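Local atomic coordinates of peptidase M16 inactive domain family protein (Pseudomonas fluorescens, PDB entry 3GWB), a protein that is probably a non-catalytic member of the M16 metallopeptidase family, related to zinc-dependent hydrolases. Residues K229-E235 / M306-G310; Y91-A95 / G376-L380; A255-I259 / K406-V410; E235-S239 / D411-I415. All blocks are in the same frame, centred on the assembly; numbering follows the deposited sequence.

From the N terminus, the chain passes the turn 91-95, then the linker 229-239, then the end of strand 249-257, before the return segments begin. Residues 306-310 close contact 1 on the linker, inside the longer loop that contact 2 closes when 376-380 meets 91-95. Residues 406-410 close contact 3, nested within the loop of contact 4, which ends as 411-415 meets 235-239. Contacts 3 and 4 each cross contacts 1 and 2. Contact 2 ties helix 365-377 to the six-stranded sheet, contact 1 lays the linker against the second half, and at the five-stranded sheet contact 3 joins the exit of helix 397-407 to strand 249-257 and contact 4 sets the linker's end beside strand 414-419.

Contact 1: residues K229-E235 / M306-G310; sequences KIEQPAE and MQARG
The linker between the two halves of the M16 fold, running from helix 207-220 to strand 239-244, here lies along the loop that joins strands 299-303 and 311-319. Residues 229-235 are extended without being a strand: phi stays between about -65° and -90° and psi between 115° and 167°, close to polyproline II geometry. The nearest CA pair is Gln232 with Ala308, 5.3 Å apart, and the contacts advance in the same chain direction on both segments.

Two hydrogen bonds join side-chain amide oxygens to backbone NH groups, one in each direction. Gln307, with chi1 and chi2 both t, reaches out so that its OE1 accepts from Ile230 N at 3.0 Å. Gln232 folds back with chi1 and chi2 both m, and its OE1 accepts from Arg309 N at 2.7 Å. Glutamine suits both places, being long enough to satisfy a backbone that has no strand partner.

Apolar contact is small in scale. Ala308, short enough to let the linker come close, sets CB 4.1 Å from Pro233 CD and 3.6 Å from Glu231 O, a carbonyl buried here without a hydrogen-bond partner. Pro233 CG also lies 4.1 Å from Arg309 CB.

One charge pair completes the contact. The Arg309 guanidinium is held mainly by NE on Gly258 O, while Glu235, again m and m, curls round to bring OE1 within 3.0 Å of Arg309 NH1.

Contact 2: residues Y91-A95 / G376-L380; sequences YKDMA and GFYNL
Two aromatic side chains from the end of helix 365-377 reach across to the turn between strands 85-90 and 95-102, so this contact spans the two halves of the M16 fold. The backbones stay apart, the nearest CA atoms being those of Met94 and Phe377 at 8.6 Å. The turn is drawn together by Tyr91 N bonding to Met94 O at 2.8 Å. Phe377 is still helical and Tyr378 (phi -99°, psi 9°) is the first residue to leave helical angles.

Rotamers therefore decide the geometry. Phe377 has chi1 t and chi2 81°, which carries its CZ to 3.1 Å from Asp93 O. Tyr378 takes chi1 m, and its hydroxyl end comes nearer than its CB suggests. Asp93 uses chi1 p with chi2 near -10° and presents OD2 at the edge of the Tyr378 ring. Met94, built as selenomethionine, is p, t, p: its CB lies over one face of Phe377, its SE is 5.5 Å from that ring's centroid in a Met-aromatic contact, and its CE is 3.9 Å from Phe377 CD2 and 3.7 Å from Tyr378 CE2. The flexible selenomethionine chain can follow both rings, and Ile41 of strand 35-42 touches Met94 and Phe377.

Tyr378 OH donates to Asp93 OD2 at 2.8 Å, and the same oxygen accepts from Gln307 N. A single carboxylate oxygen thus serves both a phenol and a loop amide.

Contact 3: residues A255-I259 / K406-V410; sequences AQLGI and KHLNV
This is a buried contact between the end of strand 249-257 in the five-stranded sheet and the chain leaving helix 397-407, centred on a side-chain amide that pairs with a backbone. The touching parts run nearly antiparallel, 163° apart. Residues 255-257 are extended, while His407 ends the helix and Leu408 (phi -131°, psi 150°) and Asn409 continue in extended conformation.

Gln256, with chi1 p and chi2 t, has its CA-to-CB bond directed toward the second segment. Its OE1 accepts from Asn409 N at 3.1 Å and its NE2 donates to Asn409 O at 2.9 Å, so the carboxamide occupies both backbone polar groups of Asn409, much as a neighbouring peptide would; Asn409 OD1 turns to Asp411 N. Leu408, m and t, turns its end inward and sets CD2 3.6 Å from Gln256 OE1, while also packing on Phe334 of helix 323-340.

At the other end, Ile259 CG2 sits over a face of the His407 ring, 3.5 Å from its centroid, a CH-pi contact. His407 takes chi1 m.

Glutamine thus gives a helix-leaving segment hydrogen bonds, while the imidazole shows its face to a methyl and its NE2 hydrogen-bonds the carboxylate of Asp265.

Contact 4: residues E235-S239 / D411-I415; sequences EPKAS and DKMVI
Ser239, Val414 and Ala238 bury the most surface where the linker 235-239 comes alongside the start of strand 414-419. End to end the segments diverge by 62°, but they converge at Ser239, whose CA is 4.9 Å from that of Val414; Ala238 and Lys412 are equally close by CA.

Ser239 is fully extended (phi -161°, psi 161°), and its carbonyl does most of the work: Ser239 O accepts from Ile415 N at 2.8 Å, nearly straight, and lies 3.4 Å from Val414 CA in a CA-H...O contact. Its small side chain, chi1 p, leaves OG 3.8 Å from Val414 CG1.

Val414, a beta-branched residue suited to a strand, has chi1 t. Its CG2 is 4.4 Å from Pro236 CG and 3.9 Å from Lys237 O, and it also meets Leu155 and Leu159 of helix 147-160.

The small Ala238 sets CB 3.3 Å from Asp411 O and 3.5 Å from Met413 O, with little room for more. A water donates to Pro236 O (2.9 Å) and Lys412 O (2.5 Å).

Ile415 also bonds to Gly241, so its backbone lies between Ser239 and Gly241, the pattern of a parallel pair: edge strand 239-244 joining strand 414-419 in the mixed sheet.

Contact 1: residues K229-E235 / M306-G310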
loop_
_atom_site.group_PDB
_atom_site.type_symbol
_atom_site.label_atom_id
_atom_site.label_comp_id
_atom_site.label_asym_id
_atom_site.label_seq_id
_atom_site.Cartn_x
_atom_site.Cartn_y
_atom_site.Cartn_z
ATOM N N LYS A 229 -0.178 -32.283 -2.440
ATOM C CA LYS A 229 0.139 -31.447 -1.292
ATOM C C LYS A 229 1.612 -31.560 -0.930
ATOM O O LYS A 229 2.238 -32.600 -1.146
ATOM C CB LYS A 229 -0.730 -31.845 -0.102
ATOM C CG LYS A 229 -2.208 -31.571 -0.323
ATOM C CD LYS A 229 -3.037 -31.980 0.879
ATOM C CE LYS A 229 -4.499 -31.631 0.672
ATOM N NZ LYS A 229 -5.305 -31.998 1.865
ATOM N N ILE A 230 2.157 -30.476 -0.386
ATOM C CA ILE A 230 3.559 -30.427 0.010
ATOM C C ILE A 230 3.763 -31.214 1.301
ATOM O O ILE A 230 2.890 -31.243 2.174
ATOM C CB ILE A 230 4.029 -28.954 0.190
ATOM C CG1 ILE A 230 4.312 -28.326 -1.182
ATOM C CG2 ILE A 230 5.298 -28.888 1.028
ATOM C CD1 ILE A 230 3.127 -28.275 -2.114
ATOM N N GLU A 231 4.914 -31.866 1.411
ATOM C CA GLU A 231 5.221 -32.665 2.588
ATOM C C GLU A 231 5.565 -31.783 3.779
ATOM O O GLU A 231 5.773 -30.583 3.630
ATOM C CB GLU A 231 6.378 -33.618 2.284
ATOM C CG GLU A 231 6.123 -34.496 1.069
ATOM C CD GLU A 231 7.030 -35.709 1.010
ATOM O OE1 GLU A 231 8.270 -35.531 1.041
ATOM O OE2 GLU A 231 6.496 -36.839 0.926
ATOM N N GLN A 232 5.608 -32.384 4.962
ATOM C CA GLN A 232 5.928 -31.657 6.187
ATOM C C GLN A 232 7.430 -31.449 6.323
ATOM O O GLN A 232 8.215 -32.330 5.985
ATOM C CB GLN A 232 5.412 -32.428 7.404
ATOM C CG GLN A 232 3.904 -32.414 7.547
ATOM C CD GLN A 232 3.382 -31.076 8.039
ATOM O OE1 GLN A 232 3.869 -30.019 7.635
ATOM N NE2 GLN A 232 2.380 -31.116 8.907
ATOM N N PRO A 233 7.846 -30.276 6.832
ATOM C CA PRO A 233 9.267 -29.968 7.011
ATOM C C PRO A 233 9.840 -30.732 8.197
ATOM O O PRO A 233 9.096 -31.242 9.035
ATOM C CB PRO A 233 9.259 -28.463 7.255
ATOM C CG PRO A 233 8.004 -28.283 8.052
ATOM C CD PRO A 233 7.006 -29.153 7.292
ATOM N N ALA A 234 11.162 -30.821 8.260
ATOM C CA ALA A 234 11.815 -31.502 9.365
ATOM C C ALA A 234 12.042 -30.471 10.459
ATOM O O ALA A 234 12.186 -29.283 10.174
ATOM C CB ALA A 234 13.141 -32.077 8.915
ATOM N N GLU A 235 12.062 -30.924 11.708
ATOM C CA GLU A 235 12.296 -30.030 12.839
ATOM C C GLU A 235 13.730 -29.522 12.768
ATOM O O GLU A 235 14.670 -30.301 12.895
ATOM C CB GLU A 235 12.102 -30.784 14.158
ATOM C CG GLU A 235 10.657 -31.081 14.511
ATOM C CD GLU A 235 9.932 -29.854 15.019
ATOM O OE1 GLU A 235 9.876 -28.849 14.278
ATOM O OE2 GLU A 235 9.425 -29.892 16.161
HETATM N N MSE A 306 0.060 -22.907 7.453
HETATM C CA MSE A 306 -0.044 -23.165 6.028
HETATM C C MSE A 306 -0.401 -24.627 5.818
HETATM O O MSE A 306 -0.674 -25.340 6.784
HETATM C CB MSE A 306 1.277 -22.833 5.342
HETATM C CG MSE A 306 1.699 -21.382 5.509
HETATM SE SE MSE A 306 3.164 -20.965 4.536
HETATM C CE MSE A 306 4.430 -21.256 5.708
ATOM N N GLN A 307 -0.407 -25.070 4.561
ATOM C CA GLN A 307 -0.743 -26.455 4.248
ATOM C C GLN A 307 0.151 -27.345 5.093
ATOM O O GLN A 307 -0.315 -28.290 5.721
ATOM C CB GLN A 307 -0.519 -26.735 2.762
ATOM C CG GLN A 307 -1.142 -28.029 2.268
ATOM C CD GLN A 307 -0.993 -28.197 0.761
ATOM O OE1 GLN A 307 0.109 -28.424 0.256
ATOM N NE2 GLN A 307 -2.105 -28.071 0.036
ATOM N N ALA A 308 1.442 -27.040 5.096
ATOM C CA ALA A 308 2.394 -27.783 5.907
ATOM C C ALA A 308 2.637 -26.883 7.112
ATOM O O ALA A 308 2.118 -25.766 7.163
ATOM C CB ALA A 308 3.688 -28.011 5.139
ATOM N N ARG A 309 3.418 -27.350 8.080
ATOM C CA ARG A 309 3.682 -26.543 9.262
ATOM C C ARG A 309 4.250 -25.172 8.921
ATOM O O ARG A 309 5.339 -25.050 8.342
ATOM C CB ARG A 309 4.634 -27.266 10.211
ATOM C CG ARG A 309 3.996 -28.438 10.931
ATOM C CD ARG A 309 4.996 -29.111 11.848
ATOM N NE ARG A 309 5.271 -28.338 13.056
ATOM C CZ ARG A 309 6.274 -28.600 13.887
ATOM N NH1 ARG A 309 7.095 -29.609 13.629
ATOM N NH2 ARG A 309 6.452 -27.873 14.981
ATOM N N GLY A 310 3.491 -24.141 9.274
ATOM C CA GLY A 310 3.921 -22.783 9.025
ATOM C C GLY A 310 4.784 -22.354 10.191
ATOM O O GLY A 310 4.861 -23.060 11.190
#

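Contact 2: residues Y91-A95 / G376-L380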
loop_
_atom_site.group_PDB
_atom_site.type_symbol
_atom_site.label_atom_id
_atom_site.label_comp_id
_atom_site.label_asym_id
_atom_site.label_seq_id
_atom_site.Cartn_x
_atom_site.Cartn_y
_atom_site.Cartn_z
ATOM N N TYR A 91 1.544 -16.257 -2.723
ATOM C CA TYR A 91 2.233 -16.457 -1.456
ATOM C C TYR A 91 3.015 -17.764 -1.462
ATOM O O TYR A 91 3.455 -18.217 -2.513
ATOM C CB TYR A 91 1.187 -16.444 -0.340
ATOM C CG TYR A 91 0.270 -15.249 -0.470
ATOM C CD1 TYR A 91 0.723 -13.968 -0.155
ATOM C CD2 TYR A 91 -1.013 -15.381 -0.998
ATOM C CE1 TYR A 91 -0.073 -12.846 -0.366
ATOM C CE2 TYR A 91 -1.823 -14.265 -1.217
ATOM C CZ TYR A 91 -1.345 -13.001 -0.900
ATOM O OH TYR A 91 -2.123 -11.889 -1.121
ATOM N N LYS A 92 3.185 -18.364 -0.289
ATOM C CA LYS A 92 3.925 -19.612 -0.165
ATOM C C LYS A 92 3.129 -20.816 -0.650
ATOM O O LYS A 92 3.604 -21.574 -1.488
ATOM C CB LYS A 92 4.335 -19.846 1.294
ATOM C CG LYS A 92 5.314 -18.837 1.861
ATOM C CD LYS A 92 6.703 -19.058 1.323
ATOM C CE LYS A 92 7.729 -18.239 2.094
ATOM N NZ LYS A 92 9.107 -18.589 1.665
ATOM N N ASP A 93 1.923 -21.005 -0.123
ATOM C CA ASP A 93 1.138 -22.159 -0.542
ATOM C C ASP A 93 -0.096 -21.867 -1.387
ATOM O O ASP A 93 -0.768 -22.787 -1.837
ATOM C CB ASP A 93 0.780 -23.045 0.674
ATOM C CG ASP A 93 0.026 -22.300 1.755
ATOM O OD1 ASP A 93 -0.068 -21.057 1.677
ATOM O OD2 ASP A 93 -0.471 -22.965 2.696
HETATM N N MSE A 94 -0.395 -20.595 -1.629
HETATM C CA MSE A 94 -1.545 -20.256 -2.457
HETATM C C MSE A 94 -1.301 -19.025 -3.323
HETATM O O MSE A 94 -0.353 -18.269 -3.107
HETATM C CB MSE A 94 -2.807 -20.038 -1.600
HETATM C CG MSE A 94 -2.693 -18.980 -0.498
HETATM SE SE MSE A 94 -4.299 -18.498 0.232
HETATM C CE MSE A 94 -4.695 -19.928 1.220
ATOM N N ALA A 95 -2.154 -18.863 -4.326
ATOM C CA ALA A 95 -2.118 -17.727 -5.239
ATOM C C ALA A 95 -3.588 -17.373 -5.409
ATOM O O ALA A 95 -4.441 -18.260 -5.488
ATOM C CB ALA A 95 -1.503 -18.121 -6.581
ATOM N N GLY A 376 -12.129 -23.783 2.214
ATOM C CA GLY A 376 -12.062 -24.695 1.089
ATOM C C GLY A 376 -10.667 -25.192 0.772
ATOM O O GLY A 376 -10.461 -26.383 0.529
ATOM N N PHE A 377 -9.705 -24.277 0.782
ATOM C CA PHE A 377 -8.327 -24.616 0.473
ATOM C C PHE A 377 -7.715 -25.571 1.488
ATOM O O PHE A 377 -7.003 -26.500 1.118
ATOM C CB PHE A 377 -7.467 -23.357 0.403
ATOM C CG PHE A 377 -6.088 -23.596 -0.149
ATOM C CD1 PHE A 377 -5.884 -23.681 -1.521
ATOM C CD2 PHE A 377 -5.005 -23.789 0.703
ATOM C CE1 PHE A 377 -4.611 -23.914 -2.038
ATOM C CE2 PHE A 377 -3.728 -24.028 0.196
ATOM C CZ PHE A 377 -3.531 -24.106 -1.175
ATOM N N TYR A 378 -8.006 -25.350 2.766
ATOM C CA TYR A 378 -7.453 -26.188 3.825
ATOM C C TYR A 378 -8.387 -27.282 4.329
ATOM O O TYR A 378 -8.093 -27.948 5.326
ATOM C CB TYR A 378 -7.018 -25.299 4.987
ATOM C CG TYR A 378 -5.914 -24.351 4.604
ATOM C CD1 TYR A 378 -4.642 -24.831 4.292
ATOM C CD2 TYR A 378 -6.136 -22.978 4.539
ATOM C CE1 TYR A 378 -3.620 -23.977 3.930
ATOM C CE2 TYR A 378 -5.112 -22.106 4.176
ATOM C CZ TYR A 378 -3.857 -22.616 3.874
ATOM O OH TYR A 378 -2.832 -21.776 3.515
ATOM N N ASN A 379 -9.503 -27.466 3.636
ATOM C CA ASN A 379 -10.493 -28.468 4.005
ATOM C C ASN A 379 -10.911 -28.379 5.466
ATOM O O ASN A 379 -10.819 -29.362 6.204
ATOM C CB ASN A 379 -9.962 -29.870 3.713
ATOM C CG ASN A 379 -9.679 -30.086 2.247
ATOM O OD1 ASN A 379 -10.534 -29.847 1.398
ATOM N ND2 ASN A 379 -8.476 -30.541 1.940
ATOM N N LEU A 380 -11.364 -27.200 5.883
ATOM C CA LEU A 380 -11.826 -27.000 7.250
ATOM C C LEU A 380 -13.311 -27.353 7.272
ATOM O O LEU A 380 -13.980 -27.288 6.242
ATOM C CB LEU A 380 -11.633 -25.539 7.669
ATOM C CG LEU A 380 -10.190 -25.034 7.551
ATOM C CD1 LEU A 380 -10.136 -23.570 7.955
ATOM C CD2 LEU A 380 -9.263 -25.877 8.427
#

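Contact 3: residues A255-I259 / K406-V410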
loop_
_atom_site.group_PDB
_atom_site.type_symbol
_atom_site.label_atom_id
_atom_site.label_comp_id
_atom_site.label_asym_id
_atom_site.label_seq_id
_atom_site.Cartn_x
_atom_site.Cartn_y
_atom_site.Cartn_z
ATOM N N ALA A 255 12.135 -17.668 15.927
ATOM C CA ALA A 255 11.130 -18.511 15.314
ATOM C C ALA A 255 11.419 -19.994 15.442
ATOM O O ALA A 255 12.521 -20.406 15.799
ATOM C CB ALA A 255 10.991 -18.147 13.830
ATOM N N GLN A 256 10.390 -20.778 15.142
ATOM C CA GLN A 256 10.447 -22.228 15.152
ATOM C C GLN A 256 9.205 -22.655 14.404
ATOM O O GLN A 256 8.350 -21.819 14.100
ATOM C CB GLN A 256 10.438 -22.782 16.578
ATOM C CG GLN A 256 9.316 -22.296 17.473
ATOM C CD GLN A 256 9.415 -22.900 18.868
ATOM O OE1 GLN A 256 8.987 -24.037 19.102
ATOM N NE2 GLN A 256 10.004 -22.152 19.792
ATOM N N LEU A 257 9.103 -23.939 14.088
ATOM C CA LEU A 257 7.947 -24.425 13.357
ATOM C C LEU A 257 6.682 -24.297 14.185
ATOM O O LEU A 257 6.649 -24.686 15.352
ATOM C CB LEU A 257 8.150 -25.884 12.947
ATOM C CG LEU A 257 9.260 -26.144 11.929
ATOM C CD1 LEU A 257 9.299 -27.632 11.582
ATOM C CD2 LEU A 257 9.002 -25.317 10.676
ATOM N N GLY A 258 5.644 -23.738 13.575
ATOM C CA GLY A 258 4.380 -23.570 14.263
ATOM C C GLY A 258 3.446 -24.697 13.883
ATOM O O GLY A 258 3.870 -25.843 13.738
ATOM N N ILE A 259 2.170 -24.376 13.707
ATOM C CA ILE A 259 1.186 -25.385 13.341
ATOM C C ILE A 259 0.765 -25.234 11.885
ATOM O O ILE A 259 1.080 -24.234 11.240
ATOM C CB ILE A 259 -0.085 -25.256 14.205
ATOM C CG1 ILE A 259 -0.654 -23.840 14.062
ATOM C CG2 ILE A 259 0.236 -25.564 15.660
ATOM C CD1 ILE A 259 -2.099 -23.710 14.498
ATOM N N LYS A 406 2.223 -27.454 23.774
ATOM C CA LYS A 406 2.176 -28.620 22.901
ATOM C C LYS A 406 2.761 -28.334 21.519
ATOM O O LYS A 406 3.185 -29.248 20.814
ATOM C CB LYS A 406 0.730 -29.103 22.757
ATOM C CG LYS A 406 0.552 -30.336 21.880
ATOM C CD LYS A 406 -0.930 -30.672 21.748
ATOM C CE LYS A 406 -1.156 -31.875 20.857
ATOM N NZ LYS A 406 -2.611 -32.120 20.626
ATOM N N HIS A 407 2.808 -27.064 21.138
ATOM C CA HIS A 407 3.314 -26.704 19.823
ATOM C C HIS A 407 4.589 -25.869 19.821
ATOM O O HIS A 407 5.222 -25.705 18.777
ATOM C CB HIS A 407 2.214 -25.980 19.048
ATOM C CG HIS A 407 1.014 -26.835 18.776
ATOM N ND1 HIS A 407 1.024 -27.848 17.845
ATOM C CD2 HIS A 407 -0.214 -26.857 19.345
ATOM C CE1 HIS A 407 -0.148 -28.463 17.850
ATOM N NE2 HIS A 407 -0.916 -27.878 18.754
ATOM N N LEU A 408 4.974 -25.352 20.983
ATOM C CA LEU A 408 6.174 -24.528 21.082
ATOM C C LEU A 408 7.078 -24.977 22.216
ATOM O O LEU A 408 6.609 -25.486 23.227
ATOM C CB LEU A 408 5.790 -23.068 21.303
ATOM C CG LEU A 408 4.972 -22.394 20.205
ATOM C CD1 LEU A 408 4.561 -21.004 20.673
ATOM C CD2 LEU A 408 5.794 -22.325 18.920
ATOM N N ASN A 409 8.377 -24.764 22.047
ATOM C CA ASN A 409 9.359 -25.145 23.052
ATOM C C ASN A 409 10.494 -24.135 23.013
ATOM O O ASN A 409 10.995 -23.795 21.941
ATOM C CB ASN A 409 9.888 -26.550 22.750
ATOM C CG ASN A 409 10.819 -27.074 23.827
ATOM O OD1 ASN A 409 11.865 -26.482 24.113
ATOM N ND2 ASN A 409 10.445 -28.200 24.429
ATOM N N VAL A 410 10.901 -23.653 24.181
ATOM C CA VAL A 410 11.975 -22.670 24.253
ATOM C C VAL A 410 13.312 -23.178 23.710
ATOM O O VAL A 410 14.142 -22.384 23.269
ATOM C CB VAL A 410 12.187 -22.179 25.707
ATOM C CG1 VAL A 410 10.931 -21.483 26.201
ATOM C CG2 VAL A 410 12.545 -23.349 26.611
#

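Contact 4: residues E235-S239 / D411-I415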
loop_
_atom_site.group_PDB
_atom_site.type_symbol
_atom_site.label_atom_id
_atom_site.label_comp_id
_atom_site.label_asym_id
_atom_site.label_seq_id
_atom_site.Cartn_x
_atom_site.Cartn_y
_atom_site.Cartn_z
ATOM N N GLU A 235 12.062 -30.924 11.708
ATOM C CA GLU A 235 12.296 -30.030 12.839
ATOM C C GLU A 235 13.730 -29.522 12.768
ATOM O O GLU A 235 14.670 -30.301 12.895
ATOM C CB GLU A 235 12.102 -30.784 14.158
ATOM C CG GLU A 235 10.657 -31.081 14.511
ATOM C CD GLU A 235 9.932 -29.854 15.019
ATOM O OE1 GLU A 235 9.876 -28.849 14.278
ATOM O OE2 GLU A 235 9.425 -29.892 16.161
ATOM N N PRO A 236 13.919 -28.211 12.564
ATOM C CA PRO A 236 15.274 -27.666 12.490
ATOM C C PRO A 236 15.920 -27.613 13.873
ATOM O O PRO A 236 15.224 -27.538 14.885
ATOM C CB PRO A 236 15.043 -26.274 11.921
ATOM C CG PRO A 236 13.755 -25.892 12.574
ATOM C CD PRO A 236 12.918 -27.141 12.411
ATOM N N LYS A 237 17.247 -27.652 13.912
ATOM C CA LYS A 237 17.967 -27.583 15.180
ATOM C C LYS A 237 18.047 -26.118 15.608
ATOM O O LYS A 237 18.108 -25.222 14.765
ATOM C CB LYS A 237 19.381 -28.155 15.027
ATOM C CG LYS A 237 20.199 -27.489 13.930
ATOM C CD LYS A 237 21.653 -27.948 13.939
ATOM C CE LYS A 237 22.419 -27.353 12.764
ATOM N NZ LYS A 237 22.322 -25.859 12.727
ATOM N N ALA A 238 18.032 -25.872 16.914
ATOM C CA ALA A 238 18.112 -24.507 17.418
ATOM C C ALA A 238 19.447 -23.898 17.004
ATOM O O ALA A 238 20.479 -24.568 17.029
ATOM C CB ALA A 238 17.981 -24.498 18.941
ATOM N N SER A 239 19.426 -22.629 16.613
ATOM C CA SER A 239 20.655 -21.960 16.212
ATOM C C SER A 239 20.495 -20.450 16.264
ATOM O O SER A 239 19.376 -19.936 16.269
ATOM C CB SER A 239 21.066 -22.388 14.797
ATOM O OG SER A 239 20.125 -21.962 13.824
ATOM N N ASP A 411 13.512 -24.494 23.738
ATOM C CA ASP A 411 14.762 -25.094 23.261
ATOM C C ASP A 411 14.834 -25.263 21.743
ATOM O O ASP A 411 15.860 -25.697 21.213
ATOM C CB ASP A 411 14.971 -26.478 23.896
ATOM C CG ASP A 411 15.107 -26.427 25.410
ATOM O OD1 ASP A 411 15.774 -25.506 25.922
ATOM O OD2 ASP A 411 14.563 -27.324 26.091
ATOM N N LYS A 412 13.758 -24.927 21.041
ATOM C CA LYS A 412 13.729 -25.102 19.593
ATOM C C LYS A 412 13.829 -23.820 18.776
ATOM O O LYS A 412 13.843 -23.870 17.544
ATOM C CB LYS A 412 12.454 -25.844 19.182
ATOM C CG LYS A 412 12.324 -27.256 19.731
ATOM C CD LYS A 412 11.096 -27.924 19.145
ATOM C CE LYS A 412 10.992 -29.403 19.516
ATOM N NZ LYS A 412 10.790 -29.608 20.973
HETATM N N MSE A 413 13.906 -22.680 19.452
HETATM C CA MSE A 413 13.977 -21.398 18.758
HETATM C C MSE A 413 15.217 -21.184 17.907
HETATM O O MSE A 413 16.341 -21.506 18.307
HETATM C CB MSE A 413 13.841 -20.238 19.752
HETATM C CG MSE A 413 12.400 -19.904 20.127
HETATM SE SE MSE A 413 11.459 -19.094 18.801
HETATM C CE MSE A 413 10.449 -17.965 19.763
ATOM N N VAL A 414 14.977 -20.653 16.714
ATOM C CA VAL A 414 16.025 -20.322 15.762
ATOM C C VAL A 414 16.033 -18.804 15.792
ATOM O O VAL A 414 15.000 -18.165 15.570
ATOM C CB VAL A 414 15.670 -20.799 14.344
ATOM C CG1 VAL A 414 16.755 -20.371 13.363
ATOM C CG2 VAL A 414 15.508 -22.306 14.336
ATOM N N ILE A 415 17.187 -18.223 16.083
ATOM C CA ILE A 415 17.277 -16.781 16.175
ATOM C C ILE A 415 18.195 -16.157 15.135
ATOM O O ILE A 415 19.284 -16.654 14.861
ATOM C CB ILE A 415 17.746 -16.386 17.572
ATOM C CG1 ILE A 415 16.836 -17.051 18.608
ATOM C CG2 ILE A 415 17.729 -14.874 17.727
ATOM C CD1 ILE A 415 17.363 -16.973 20.015
HETATM O O HOH W 1 13.269 -25.480 15.667
#